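Long-range contacts in alpha-glucosidase (Pseudoalteromonas sp. K8, PDB 5HQA), which hydrolyses alpha-glucosidic linkages as a calcium-containing, chloride-activated member of glycoside hydrolase family 97: residues G71-V76 / N242-L247; A140-I145 / T160-A165; I246-E251 / L444-P449; W585-V590 / T654-K659; F611-Y616 / R636-S641. All coordinates share one frame; numbering follows the deposited sequence.

Contact 1. Residues G71-V76 / N242-L247; sequences GERQTV and NSDIIL
Val-76 and Asp-244 bring the two backbones to their nearest approach, CA to CA 6.9 Å, where the start of strand 75-89, just past loop 71-74, passes the turn leading into helix 245-248. Arg-73 and Asp-244 carry the salt bridge between the two segments. A bend at chi3 (44°) turns Arg-73 NE away from the line of the chain. Arg-73 NH2 then reaches Asp-244 OD1 at 2.7 Å, from the syn side but tilted out of the carboxylate plane, with an N-H...O angle of only 135°. The guanidinium and carboxylate planes stand 70° apart, a one-pronged grip rather than a flat two-pronged one. Both segments belong to the N-terminal region of the enzyme, related to the galactose mutarotase-like folds. Asp-244 occupies the N-cap position of the short helix; its side chain makes no capping bond. Arg-73 NE and NH1 bond to Gln-556 and Ser-557. Water fills in around the ion pair: one molecule sits within hydrogen-bonding distance of both Glu-72 OE2 and Asp-244 OD1, between two like charges, and another links Arg-73 NH1 to Asn-242 OD1. Glu-72 OE2 has its main partner in Arg-445, while its carboxylate meets Leu-247 CD1 tip to tip. On the apolar side, Val-76 CG1 packs against Asp-244 CB at 3.7 Å, and Val-76 CG2 lies 4.5 Å from Leu-247 CD1.

Contact 2. Residues A140-I145 / T160-A165; sequences ATAWWI and TPLNDA
Trp-144 and Thr-160 join side chain to side chain where strand 141-144 meets 158-161, an outermost strand of a nine-stranded antiparallel sheet in the N-terminal region. The backbones pair at Ala-142 and Thr-160, a hydrogen-bonded antiparallel pair, and at Thr-141 and Pro-161, a non-hydrogen-bonded one. Beyond Pro-161 the second segment turns into a 3-10 segment, with Leu-162 N still bonded to Ala-140 O. From CB, the Trp-144 side chain sets CG between the backbone N and the carbonyl carbon (chi1 55°). Ala-165 CB lies over one face of the indole, near Trp-144 CG, CD1 and NE1, the last at 3.7 Å. It is a CH-pi contact, 3.7 Å from the centroid of the five-membered ring and 9° off its normal. At the edge, Trp-144 NE1 donates to Thr-160 OG1 at 2.9 Å, nearly straight and in the ring plane. Farther out, Trp-144 CZ2 comes to 3.7 Å from Asp-164 O, and Trp-144 CH2 passes the same oxygen at 4.2 Å. The indole is thus fixed both by its N-H and through one face. Leu-162 sets its two methyls against two alanines: CD1 on Ala-142 CB and CD2 on Ala-140 CB. Thr-160 OG1 donates a hydrogen bond to Pro-161 O, which Asp-164 N approaches from the opposite face of the carbonyl plane, 3.0 Å away.

Contact 3. Residues I246-E251 / L444-P449; sequences ILNLNE and LRRTYP
Arg-446 reaches across to the end of helix 245-248 from the loop between strands 432-435 and 451-454 of the (beta/alpha)8, TIM-barrel-type catalytic domain, joining the catalytic and N-terminal regions. The tight part is direct packing around Arg-446 and Leu-247. Arg-446 CG is anti to the backbone N (chi1 175°), and NH1 donates to Leu-247 O at 3.2 Å. That oxygen also accepts from Asn-250 N, which arrives from the opposite face of the carbonyl. The Arg-446 guanidinium makes a cation-pi contact with Trp-66 as well. Leu-247 CD2 sits over the centre of the Arg-445 guanidinium, 3.7 Å above its plane, while Glu-72 forms a salt bridge with that arginine. The rim at Asn-248, Asn-250 and Glu-251 is bridged by water: one molecule links Arg-446 NH1 to Asn-248 OD1, which Trp-66 also holds; another donates to Asn-250 OD1 and Thr-447 OG1 and accepts from Glu-251 N. Glu-251 is exposed, its carboxylate paired with Lys-254 in the conformer described, yet Thr-447 OG1 donates directly to Glu-251 O at 2.7 Å.

Contact 4. Residues W585-V590 / T654-K659; sequences WYLGAV and TAIRFK
Tyr-586 and Arg-657 lie side by side on neighbouring antiparallel strands, 585-591 and 653-660, in the middle of the six-stranded sheet of the C-terminal domain. The strands run at 173° to each other, joined here by six backbone hydrogen bonds. The ring and guanidinium planes are nearly parallel, 9° apart, and the extended arginine follows the ring outward: Arg-657 CB meets Tyr-586 CE2 at 3.6 Å, Arg-657 CG meets Tyr-586 CZ, and Arg-657 CD comes to 3.4 Å from Tyr-586 OH. The guanidinium goes on to Asp-584 and Asp-549. Next along this face, Gly-588 has no side chain and makes a low spot beside the small bump of Ala-655. The other face is bulkier. Phe-658 turns a ring edge to the neighbouring strand, with CE2 3.8 Å from Leu-587 CB in the ring plane, while Ile-656 CG2 lies over one ring face near its rim, 3.5 Å above the plane. Leu-587 and Ile-656 point the same way, Leu-587 CD2 and Ile-656 CD1 touching at 4.1 Å. At the root of the ring, Phe-658 CB lies 3.4 Å from Trp-585 O.

Contact 5. Residues F611-Y616 / R636-S641; sequences FEAHIY and RLVTAS
Phe-611 and Val-638 begin a short antiparallel pairing at the margin of the C-terminal sheet, where 631-638 is an outermost strand and its part 636-638 runs at 135° to 611-616. Backbone hydrogen bonds carry most of it. Phe-611 and Val-638 exchange two, and Ala-613 and Arg-636 two more, the shorter from Ala-613 N to Arg-636 O at 2.7 Å. Between them Glu-612 and Leu-637 form the non-hydrogen-bonded pair, with Leu-637 CA directed at Phe-611 O in a CA-H...O contact of 3.4 Å. Apolar packing is modest. Val-638 CG2, set between its backbone N and carbonyl carbon, touches both Phe-611 CB and Ala-613 CB, the latter at 4.1 Å. Phe-658 of the adjoining strand packs on all three of these residues. On the other face Leu-637 CD2 leans on Glu-612 CB. Among the charged side chains, Arg-636 is modelled in two conformers; in the one described here its chain bends at chi3 (-59°), and Ile-615 CD1 rests over the centre of the guanidinium, 3.9 Å above the plane. Glu-634 pairs with the same guanidinium. One guanidinium face thus takes a methyl while Glu-634 probably balances the charge, which lets the arginine sit against an apolar side chain.

In the fold
Contacts 1 and 3 share Ile-246 and Leu-247, and their centres are 10 Å apart; the salt bridge from Glu-72 OE2 to Arg-445 NH2, 2.8 Å, joins the two segments that both touch Leu-247 of helix 245-248. Contacts 4 and 5, also 10 Å apart between centres, belong to one sheet, contact 5 nested in the loop closed by contact 4; a probable hydrogen bond, His-614 N to Arg-657 O at 2.7 Å, ties them. Contact 2 stands alone, its centre 27 Å from that of contact 1. The side chain of Thr-141 lies about 10 Å from the bound magnesium; that of Ala-589 in contact 4 is about 11 Å from that of the magnesium ligand Asp-592. Contacts 1 and 3 lie away from the calcium and glycan sites.

Contact 1. Residues G71-V76 / N242-L247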
# COMPACT_ATOMS: atom_id res chain seq x y z
N GLY A 71 7.58 7.88 -8.23
CA GLY A 71 7.81 7.04 -7.08
C GLY A 71 8.32 7.82 -5.88
O GLY A 71 8.31 9.05 -5.86
N GLU A 72 8.75 7.05 -4.88
CA GLU A 72 9.36 7.57 -3.67
C GLU A 72 10.85 7.83 -3.85
O GLU A 72 11.47 8.48 -3.01
CB GLU A 72 9.12 6.58 -2.52
CG GLU A 72 9.83 5.21 -2.66
CD GLU A 72 9.08 4.17 -3.51
OE1 GLU A 72 8.82 4.41 -4.71
OE2 GLU A 72 8.76 3.09 -2.95
N ARG A 73 11.44 7.34 -4.94
CA ARG A 73 12.80 7.68 -5.32
C ARG A 73 12.91 7.49 -6.82
O ARG A 73 12.20 6.66 -7.41
CB ARG A 73 13.85 6.84 -4.57
CG ARG A 73 13.73 5.34 -4.77
CD ARG A 73 14.74 4.58 -3.89
NE ARG A 73 14.78 5.12 -2.54
CZ ARG A 73 14.03 4.69 -1.53
NH1 ARG A 73 14.13 5.26 -0.34
NH2 ARG A 73 13.19 3.68 -1.70
N GLN A 74 13.79 8.27 -7.44
CA GLN A 74 13.93 8.24 -8.89
C GLN A 74 14.77 7.06 -9.36
O GLN A 74 14.41 6.39 -10.33
CB GLN A 74 14.54 9.55 -9.36
CG GLN A 74 14.93 9.57 -10.82
CD GLN A 74 15.23 10.97 -11.29
OE1 GLN A 74 15.08 11.93 -10.53
NE2 GLN A 74 15.66 11.10 -12.54
N THR A 75 15.88 6.78 -8.68
CA THR A 75 16.79 5.69 -9.04
C THR A 75 16.70 4.58 -8.00
O THR A 75 16.83 4.83 -6.80
CB THR A 75 18.22 6.20 -9.14
OG1 THR A 75 18.27 7.26 -10.10
CG2 THR A 75 19.15 5.08 -9.58
N VAL A 76 16.48 3.35 -8.47
CA VAL A 76 16.39 2.17 -7.62
C VAL A 76 17.59 1.30 -7.93
O VAL A 76 17.81 0.91 -9.08
CB VAL A 76 15.08 1.39 -7.85
CG1 VAL A 76 15.08 0.10 -7.04
CG2 VAL A 76 13.86 2.27 -7.50
N ASN A 242 13.42 1.51 4.35
CA ASN A 242 14.30 2.04 3.31
C ASN A 242 14.71 1.00 2.26
O ASN A 242 15.61 1.27 1.47
CB ASN A 242 15.54 2.66 3.96
CG ASN A 242 15.21 3.91 4.72
OD1 ASN A 242 14.34 4.68 4.30
ND2 ASN A 242 15.86 4.12 5.86
N SER A 243 14.06 -0.15 2.20
CA SER A 243 14.40 -1.17 1.22
C SER A 243 13.55 -1.02 -0.05
O SER A 243 12.38 -0.63 0.01
CB SER A 243 14.21 -2.56 1.83
OG SER A 243 14.39 -3.56 0.85
N ASP A 244 14.16 -1.34 -1.20
CA ASP A 244 13.46 -1.40 -2.48
C ASP A 244 13.17 -2.83 -2.92
O ASP A 244 12.92 -3.07 -4.11
CB ASP A 244 14.27 -0.70 -3.56
CG ASP A 244 14.37 0.80 -3.35
OD1 ASP A 244 13.32 1.47 -3.25
OD2 ASP A 244 15.51 1.31 -3.29
N ILE A 245 13.21 -3.79 -2.00
CA ILE A 245 13.17 -5.19 -2.41
C ILE A 245 11.86 -5.52 -3.14
O ILE A 245 11.86 -6.26 -4.13
CB ILE A 245 13.42 -6.11 -1.20
CG1 ILE A 245 13.60 -7.56 -1.66
CG2 ILE A 245 12.29 -6.00 -0.17
CD1 ILE A 245 14.05 -8.46 -0.54
N ILE A 246 10.74 -4.95 -2.70
CA ILE A 246 9.46 -5.29 -3.34
C ILE A 246 9.47 -4.85 -4.80
O ILE A 246 9.14 -5.63 -5.71
CB ILE A 246 8.27 -4.68 -2.58
CG1 ILE A 246 8.20 -5.22 -1.14
CG2 ILE A 246 6.97 -4.97 -3.32
CD1 ILE A 246 8.13 -6.75 -1.06
N LEU A 247 9.86 -3.60 -5.06
CA LEU A 247 9.95 -3.14 -6.45
C LEU A 247 10.96 -3.96 -7.24
O LEU A 247 10.72 -4.30 -8.40
CB LEU A 247 10.33 -1.67 -6.51
CG LEU A 247 9.26 -0.65 -6.12
CD1 LEU A 247 9.90 0.73 -6.07
CD2 LEU A 247 8.11 -0.67 -7.12
O HOH W 1 10.62 1.07 -2.46
O HOH W 2 12.65 5.11 2.08
O HOH W 3 11.38 2.11 0.10
O HOH W 4 17.81 2.48 -4.43

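Contact 2. Residues A140-I145 / T160-A165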
# COMPACT_ATOMS: atom_id res chain seq x y z
N ALA A 140 9.66 -13.01 20.74
CA ALA A 140 9.47 -12.02 19.69
C ALA A 140 8.16 -11.26 19.87
O ALA A 140 7.20 -11.77 20.46
CB ALA A 140 9.49 -12.70 18.31
N THR A 141 8.12 -10.04 19.33
CA THR A 141 6.96 -9.16 19.39
C THR A 141 6.50 -8.86 17.97
O THR A 141 7.32 -8.54 17.11
CB THR A 141 7.31 -7.84 20.09
OG1 THR A 141 7.75 -8.10 21.43
CG2 THR A 141 6.10 -6.90 20.11
N ALA A 142 5.19 -8.94 17.74
CA ALA A 142 4.61 -8.75 16.42
C ALA A 142 3.57 -7.63 16.42
O ALA A 142 2.89 -7.40 17.43
CB ALA A 142 3.97 -10.05 15.90
N TRP A 143 3.44 -6.96 15.27
CA TRP A 143 2.44 -5.92 15.06
C TRP A 143 1.65 -6.31 13.81
O TRP A 143 2.20 -6.26 12.71
CB TRP A 143 3.10 -4.56 14.88
CG TRP A 143 4.06 -4.20 15.98
CD1 TRP A 143 3.76 -3.60 17.16
CD2 TRP A 143 5.49 -4.40 15.99
NE1 TRP A 143 4.90 -3.40 17.91
CE2 TRP A 143 5.97 -3.88 17.20
CE3 TRP A 143 6.39 -4.94 15.07
CZ2 TRP A 143 7.33 -3.91 17.53
CZ3 TRP A 143 7.74 -4.96 15.40
CH2 TRP A 143 8.19 -4.45 16.62
N TRP A 144 0.38 -6.69 13.97
CA TRP A 144 -0.26 -7.44 12.89
C TRP A 144 -1.77 -7.17 12.83
O TRP A 144 -2.38 -6.73 13.81
CB TRP A 144 -0.01 -8.94 13.06
CG TRP A 144 -0.44 -9.46 14.41
CD1 TRP A 144 0.30 -9.48 15.56
CD2 TRP A 144 -1.71 -10.05 14.74
NE1 TRP A 144 -0.43 -10.04 16.59
CE2 TRP A 144 -1.66 -10.40 16.11
CE3 TRP A 144 -2.88 -10.31 14.02
CZ2 TRP A 144 -2.74 -11.01 16.77
CZ3 TRP A 144 -3.95 -10.91 14.67
CH2 TRP A 144 -3.87 -11.26 16.03
N ILE A 145 -2.36 -7.47 11.67
CA ILE A 145 -3.81 -7.49 11.53
C ILE A 145 -4.27 -8.90 11.18
O ILE A 145 -3.55 -9.65 10.50
CB ILE A 145 -4.32 -6.48 10.48
CG1 ILE A 145 -3.64 -6.70 9.12
CG2 ILE A 145 -4.16 -5.04 11.00
CD1 ILE A 145 -4.49 -6.22 7.93
N THR A 160 1.35 -7.84 20.00
CA THR A 160 1.29 -9.03 20.84
C THR A 160 2.60 -9.80 20.79
O THR A 160 3.43 -9.55 19.89
CB THR A 160 0.18 -10.00 20.39
OG1 THR A 160 0.61 -10.67 19.19
CG2 THR A 160 -1.14 -9.28 20.11
N PRO A 161 2.83 -10.74 21.71
CA PRO A 161 3.85 -11.78 21.47
C PRO A 161 3.63 -12.45 20.12
O PRO A 161 2.49 -12.67 19.69
CB PRO A 161 3.62 -12.76 22.62
CG PRO A 161 3.05 -11.89 23.74
CD PRO A 161 2.19 -10.86 23.04
N LEU A 162 4.74 -12.78 19.45
CA LEU A 162 4.62 -13.39 18.12
C LEU A 162 3.79 -14.67 18.15
O LEU A 162 3.06 -14.97 17.19
CB LEU A 162 6.02 -13.68 17.56
CG LEU A 162 6.12 -14.32 16.17
CD1 LEU A 162 5.50 -13.44 15.11
CD2 LEU A 162 7.60 -14.58 15.84
N ASN A 163 3.85 -15.44 19.24
CA ASN A 163 3.12 -16.70 19.28
C ASN A 163 1.61 -16.51 19.35
O ASN A 163 0.89 -17.50 19.21
CB ASN A 163 3.59 -17.54 20.47
CG ASN A 163 4.93 -18.19 20.21
OD1 ASN A 163 5.38 -18.30 19.07
ND2 ASN A 163 5.58 -18.62 21.28
N ASP A 164 1.12 -15.28 19.54
CA ASP A 164 -0.32 -15.03 19.55
C ASP A 164 -0.87 -14.62 18.19
O ASP A 164 -2.08 -14.41 18.07
CB ASP A 164 -0.67 -13.93 20.56
CG ASP A 164 -0.31 -14.30 21.97
OD1 ASP A 164 -0.22 -13.38 22.81
OD2 ASP A 164 -0.09 -15.50 22.23
N ALA A 165 -0.01 -14.47 17.17
CA ALA A 165 -0.45 -14.04 15.83
C ALA A 165 -0.86 -15.29 15.06
O ALA A 165 -0.05 -15.93 14.39
CB ALA A 165 0.67 -13.29 15.12

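Contact 3. Residues I246-E251 / L444-P449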
# COMPACT_ATOMS: atom_id res chain seq x y z
N ILE A 246 10.74 -4.95 -2.70
CA ILE A 246 9.46 -5.29 -3.34
C ILE A 246 9.47 -4.85 -4.80
O ILE A 246 9.14 -5.63 -5.71
CB ILE A 246 8.27 -4.68 -2.58
CG1 ILE A 246 8.20 -5.22 -1.14
CG2 ILE A 246 6.97 -4.97 -3.32
CD1 ILE A 246 8.13 -6.75 -1.06
N LEU A 247 9.86 -3.60 -5.06
CA LEU A 247 9.95 -3.14 -6.45
C LEU A 247 10.96 -3.96 -7.24
O LEU A 247 10.72 -4.30 -8.40
CB LEU A 247 10.33 -1.67 -6.51
CG LEU A 247 9.26 -0.65 -6.12
CD1 LEU A 247 9.90 0.73 -6.07
CD2 LEU A 247 8.11 -0.67 -7.12
N ASN A 248 12.12 -4.26 -6.64
CA ASN A 248 13.18 -4.95 -7.38
C ASN A 248 12.78 -6.35 -7.79
O ASN A 248 13.38 -6.90 -8.73
CB ASN A 248 14.46 -5.00 -6.54
CG ASN A 248 15.32 -3.78 -6.75
OD1 ASN A 248 15.36 -3.22 -7.85
ND2 ASN A 248 16.02 -3.35 -5.71
N LEU A 249 11.79 -6.94 -7.14
CA LEU A 249 11.37 -8.29 -7.49
C LEU A 249 10.28 -8.31 -8.55
O LEU A 249 9.87 -9.39 -8.97
CB LEU A 249 10.91 -9.04 -6.24
CG LEU A 249 12.06 -9.36 -5.28
CD1 LEU A 249 11.51 -10.04 -4.05
CD2 LEU A 249 13.11 -10.26 -5.96
N ASN A 250 9.81 -7.16 -9.00
CA ASN A 250 8.79 -7.10 -10.04
C ASN A 250 9.41 -6.93 -11.42
O ASN A 250 10.54 -6.46 -11.58
CB ASN A 250 7.81 -5.97 -9.76
CG ASN A 250 6.74 -6.39 -8.78
OD1 ASN A 250 5.66 -6.84 -9.19
ND2 ASN A 250 7.05 -6.32 -7.49
N GLU A 251 8.64 -7.33 -12.44
CA GLU A 251 9.08 -7.19 -13.82
C GLU A 251 9.12 -5.72 -14.22
O GLU A 251 8.35 -4.91 -13.71
CB GLU A 251 8.15 -7.95 -14.76
CG GLU A 251 8.08 -9.45 -14.53
CD GLU A 251 7.29 -10.16 -15.62
OE1 GLU A 251 7.83 -10.35 -16.73
OE2 GLU A 251 6.12 -10.50 -15.37
N LEU A 444 3.44 -4.24 -8.15
CA LEU A 444 3.11 -4.29 -9.57
C LEU A 444 3.08 -2.91 -10.24
O LEU A 444 3.08 -2.84 -11.47
CB LEU A 444 1.77 -5.01 -9.77
CG LEU A 444 1.86 -6.52 -9.56
CD1 LEU A 444 0.47 -7.12 -9.37
CD2 LEU A 444 2.56 -7.14 -10.77
N ARG A 445 3.07 -1.82 -9.46
CA ARG A 445 3.22 -0.49 -10.05
C ARG A 445 4.50 -0.37 -10.88
O ARG A 445 4.57 0.49 -11.77
CB ARG A 445 3.21 0.59 -8.96
CG ARG A 445 4.35 0.46 -7.94
CD ARG A 445 4.22 1.46 -6.79
NE ARG A 445 5.06 1.12 -5.64
CZ ARG A 445 6.07 1.86 -5.18
NH1 ARG A 445 6.41 3.01 -5.77
NH2 ARG A 445 6.75 1.45 -4.11
N ARG A 446 5.53 -1.18 -10.61
CA ARG A 446 6.70 -1.14 -11.47
C ARG A 446 6.35 -1.61 -12.87
O ARG A 446 6.73 -0.99 -13.87
CB ARG A 446 7.82 -2.01 -10.89
CG ARG A 446 9.01 -2.06 -11.86
CD ARG A 446 10.13 -2.94 -11.38
NE ARG A 446 11.30 -2.75 -12.22
CZ ARG A 446 12.47 -3.35 -12.02
NH1 ARG A 446 12.62 -4.19 -11.01
NH2 ARG A 446 13.49 -3.11 -12.84
N THR A 447 5.60 -2.71 -12.96
CA THR A 447 5.26 -3.33 -14.23
C THR A 447 4.14 -2.57 -14.93
O THR A 447 4.14 -2.47 -16.17
CB THR A 447 4.83 -4.78 -13.98
OG1 THR A 447 5.76 -5.39 -13.07
CG2 THR A 447 4.79 -5.56 -15.27
N TYR A 448 3.19 -2.05 -14.16
CA TYR A 448 2.01 -1.34 -14.67
C TYR A 448 1.94 -0.00 -13.95
O TYR A 448 1.21 0.14 -12.96
CB TYR A 448 0.74 -2.15 -14.45
CG TYR A 448 0.84 -3.51 -15.08
CD1 TYR A 448 0.65 -3.67 -16.45
CD2 TYR A 448 1.16 -4.62 -14.33
CE1 TYR A 448 0.76 -4.91 -17.05
CE2 TYR A 448 1.27 -5.87 -14.91
CZ TYR A 448 1.08 -6.01 -16.27
OH TYR A 448 1.19 -7.25 -16.85
N PRO A 449 2.69 1.00 -14.41
CA PRO A 449 2.80 2.25 -13.67
C PRO A 449 1.53 3.08 -13.62
O PRO A 449 1.55 4.15 -13.00
CB PRO A 449 3.91 3.00 -14.42
CG PRO A 449 4.73 1.90 -15.08
CD PRO A 449 3.71 0.88 -15.47
O HOH W 5 15.36 -4.98 -10.55
O HOH W 6 5.89 -7.74 -11.81

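Contact 4. Residues W585-V590 / T654-K659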
# COMPACT_ATOMS: atom_id res chain seq x y z
N TRP A 585 13.82 19.89 -0.04
CA TRP A 585 13.59 18.73 0.81
C TRP A 585 12.37 18.96 1.68
O TRP A 585 11.99 20.10 1.96
CB TRP A 585 14.80 18.45 1.72
CG TRP A 585 15.96 17.80 1.05
CD1 TRP A 585 16.98 18.41 0.36
CD2 TRP A 585 16.26 16.40 1.04
NE1 TRP A 585 17.88 17.47 -0.08
CE2 TRP A 585 17.46 16.23 0.32
CE3 TRP A 585 15.62 15.27 1.57
CZ2 TRP A 585 18.04 14.98 0.11
CZ3 TRP A 585 16.19 14.02 1.36
CH2 TRP A 585 17.39 13.89 0.63
N TYR A 586 11.76 17.86 2.11
CA TYR A 586 10.61 17.91 3.00
C TYR A 586 10.80 16.90 4.11
O TYR A 586 11.45 15.87 3.92
CB TYR A 586 9.32 17.60 2.24
CG TYR A 586 8.86 18.76 1.39
CD1 TYR A 586 9.47 19.05 0.18
CD2 TYR A 586 7.82 19.58 1.83
CE1 TYR A 586 9.06 20.13 -0.59
CE2 TYR A 586 7.40 20.66 1.07
CZ TYR A 586 8.02 20.93 -0.13
OH TYR A 586 7.59 21.99 -0.88
N LEU A 587 10.25 17.19 5.28
CA LEU A 587 10.31 16.26 6.40
C LEU A 587 8.93 16.12 7.02
O LEU A 587 8.18 17.10 7.13
CB LEU A 587 11.33 16.73 7.46
CG LEU A 587 11.48 15.87 8.72
CD1 LEU A 587 12.92 15.92 9.23
CD2 LEU A 587 10.51 16.31 9.82
N GLY A 588 8.59 14.90 7.42
CA GLY A 588 7.40 14.69 8.21
C GLY A 588 7.71 13.75 9.36
O GLY A 588 8.47 12.79 9.19
N ALA A 589 7.17 14.04 10.54
CA ALA A 589 7.33 13.16 11.69
C ALA A 589 5.99 13.04 12.41
O ALA A 589 5.25 14.02 12.49
CB ALA A 589 8.41 13.69 12.65
N VAL A 590 5.68 11.84 12.90
CA VAL A 590 4.49 11.65 13.72
C VAL A 590 4.84 10.76 14.91
O VAL A 590 5.80 9.98 14.87
CB VAL A 590 3.29 11.03 12.95
CG1 VAL A 590 2.86 11.94 11.79
CG2 VAL A 590 3.63 9.63 12.48
N THR A 654 5.19 16.96 13.03
CA THR A 654 5.85 18.14 12.49
C THR A 654 6.02 17.94 10.99
O THR A 654 6.35 16.84 10.55
CB THR A 654 7.22 18.40 13.14
OG1 THR A 654 7.03 18.82 14.50
CG2 THR A 654 7.97 19.51 12.43
N ALA A 655 5.76 19.00 10.23
CA ALA A 655 5.97 19.02 8.79
C ALA A 655 6.90 20.18 8.47
O ALA A 655 6.74 21.28 9.00
CB ALA A 655 4.65 19.18 8.04
N ILE A 656 7.89 19.93 7.60
CA ILE A 656 8.87 20.96 7.27
C ILE A 656 9.08 21.01 5.77
O ILE A 656 9.27 19.96 5.13
CB ILE A 656 10.22 20.71 7.97
CG1 ILE A 656 10.02 20.56 9.48
CG2 ILE A 656 11.20 21.86 7.66
CD1 ILE A 656 11.30 20.29 10.20
N ARG A 657 9.08 22.21 5.21
CA ARG A 657 9.59 22.45 3.87
C ARG A 657 10.97 23.08 4.00
O ARG A 657 11.12 24.14 4.61
CB ARG A 657 8.66 23.36 3.07
CG ARG A 657 9.27 23.78 1.75
CD ARG A 657 8.38 24.71 0.96
NE ARG A 657 9.05 25.06 -0.29
CZ ARG A 657 8.62 26.00 -1.14
NH1 ARG A 657 7.52 26.68 -0.87
NH2 ARG A 657 9.31 26.25 -2.25
N PHE A 658 11.99 22.42 3.44
CA PHE A 658 13.33 22.98 3.37
C PHE A 658 13.47 23.63 2.00
O PHE A 658 13.74 22.95 1.01
CB PHE A 658 14.39 21.91 3.59
CG PHE A 658 14.36 21.31 4.96
CD1 PHE A 658 15.02 21.94 6.02
CD2 PHE A 658 13.68 20.13 5.20
CE1 PHE A 658 14.99 21.39 7.29
CE2 PHE A 658 13.64 19.57 6.47
CZ PHE A 658 14.30 20.20 7.51
N LYS A 659 13.25 24.94 1.94
CA LYS A 659 13.26 25.65 0.67
C LYS A 659 14.70 25.99 0.31
O LYS A 659 15.35 26.77 1.02
CB LYS A 659 12.39 26.90 0.77
CG LYS A 659 12.37 27.74 -0.48
CD LYS A 659 11.59 29.02 -0.19
CE LYS A 659 11.19 29.72 -1.46
NZ LYS A 659 10.32 30.89 -1.15

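Contact 5. Residues F611-Y616 / R636-S641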
# COMPACT_ATOMS: atom_id res chain seq x y z
N PHE A 611 19.30 26.51 3.06
CA PHE A 611 17.86 26.28 3.01
C PHE A 611 17.16 27.17 4.03
O PHE A 611 17.73 27.53 5.06
CB PHE A 611 17.49 24.82 3.28
CG PHE A 611 18.06 23.85 2.30
CD1 PHE A 611 19.39 23.46 2.38
CD2 PHE A 611 17.26 23.30 1.31
CE1 PHE A 611 19.93 22.55 1.47
CE2 PHE A 611 17.79 22.38 0.40
CZ PHE A 611 19.13 22.01 0.48
N GLU A 612 15.92 27.52 3.72
CA GLU A 612 15.03 28.15 4.68
C GLU A 612 14.01 27.11 5.10
O GLU A 612 13.12 26.74 4.31
CB GLU A 612 14.34 29.38 4.09
CG GLU A 612 13.45 30.10 5.09
CD GLU A 612 12.70 31.26 4.47
OE1 GLU A 612 11.84 31.03 3.60
OE2 GLU A 612 12.98 32.42 4.86
N ALA A 613 14.15 26.60 6.32
CA ALA A 613 13.18 25.65 6.83
C ALA A 613 11.88 26.36 7.18
O ALA A 613 11.89 27.37 7.89
CB ALA A 613 13.74 24.94 8.07
N HIS A 614 10.77 25.85 6.66
CA HIS A 614 9.44 26.36 6.98
C HIS A 614 8.82 25.26 7.85
O HIS A 614 8.44 24.21 7.34
CB HIS A 614 8.65 26.64 5.71
CG HIS A 614 7.55 27.64 5.89
ND1 HIS A 614 6.77 28.08 4.84
CD2 HIS A 614 7.09 28.27 6.99
CE1 HIS A 614 5.88 28.95 5.29
NE2 HIS A 614 6.05 29.08 6.59
N ILE A 615 8.79 25.49 9.15
CA ILE A 615 8.52 24.44 10.13
C ILE A 615 7.09 24.59 10.63
O ILE A 615 6.72 25.65 11.15
CB ILE A 615 9.51 24.52 11.31
CG1 ILE A 615 10.95 24.33 10.82
CG2 ILE A 615 9.15 23.50 12.38
CD1 ILE A 615 11.98 24.75 11.84
N TYR A 616 6.29 23.54 10.48
CA TYR A 616 4.91 23.50 10.97
C TYR A 616 4.89 22.47 12.09
O TYR A 616 5.03 21.27 11.82
CB TYR A 616 3.93 23.13 9.87
CG TYR A 616 3.91 24.04 8.66
CD1 TYR A 616 4.93 24.00 7.71
CD2 TYR A 616 2.85 24.92 8.44
CE1 TYR A 616 4.91 24.83 6.59
CE2 TYR A 616 2.82 25.76 7.33
CZ TYR A 616 3.85 25.71 6.41
OH TYR A 616 3.80 26.54 5.31
N ARG A 636 13.38 29.35 9.51
CA ARG A 636 14.70 29.23 10.11
C ARG A 636 15.71 28.86 9.04
O ARG A 636 15.51 27.87 8.33
CB ARG A 636 14.67 28.18 11.22
CG ARG A 636 15.99 27.92 11.93
CD ARG A 636 15.85 26.74 12.88
NE ARG A 636 14.83 26.97 13.90
CZ ARG A 636 14.38 26.05 14.74
NH1 ARG A 636 14.86 24.81 14.70
NH2 ARG A 636 13.44 26.35 15.63
N LEU A 637 16.79 29.63 8.92
CA LEU A 637 17.85 29.30 7.97
C LEU A 637 18.67 28.13 8.51
O LEU A 637 19.07 28.14 9.67
CB LEU A 637 18.75 30.50 7.71
CG LEU A 637 18.10 31.71 7.04
CD1 LEU A 637 19.09 32.86 6.94
CD2 LEU A 637 17.59 31.34 5.67
N VAL A 638 18.90 27.12 7.66
CA VAL A 638 19.64 25.93 8.06
C VAL A 638 20.50 25.43 6.91
O VAL A 638 20.27 25.75 5.74
CB VAL A 638 18.72 24.77 8.53
CG1 VAL A 638 17.95 25.14 9.79
CG2 VAL A 638 17.77 24.35 7.40
N THR A 639 21.50 24.62 7.26
CA THR A 639 22.32 23.89 6.31
C THR A 639 22.49 22.46 6.81
O THR A 639 22.01 22.10 7.89
CB THR A 639 23.71 24.52 6.11
OG1 THR A 639 24.46 24.36 7.31
CG2 THR A 639 23.59 26.00 5.75
N ALA A 640 23.19 21.66 6.02
CA ALA A 640 23.41 20.26 6.35
C ALA A 640 24.14 20.06 7.67
O ALA A 640 24.08 18.97 8.24
CB ALA A 640 24.20 19.58 5.22
N SER A 641 24.85 21.06 8.17
CA SER A 641 25.56 20.88 9.43
C SER A 641 24.69 21.16 10.65
O SER A 641 25.15 20.98 11.78
CB SER A 641 26.81 21.77 9.47
OG SER A 641 26.44 23.13 9.42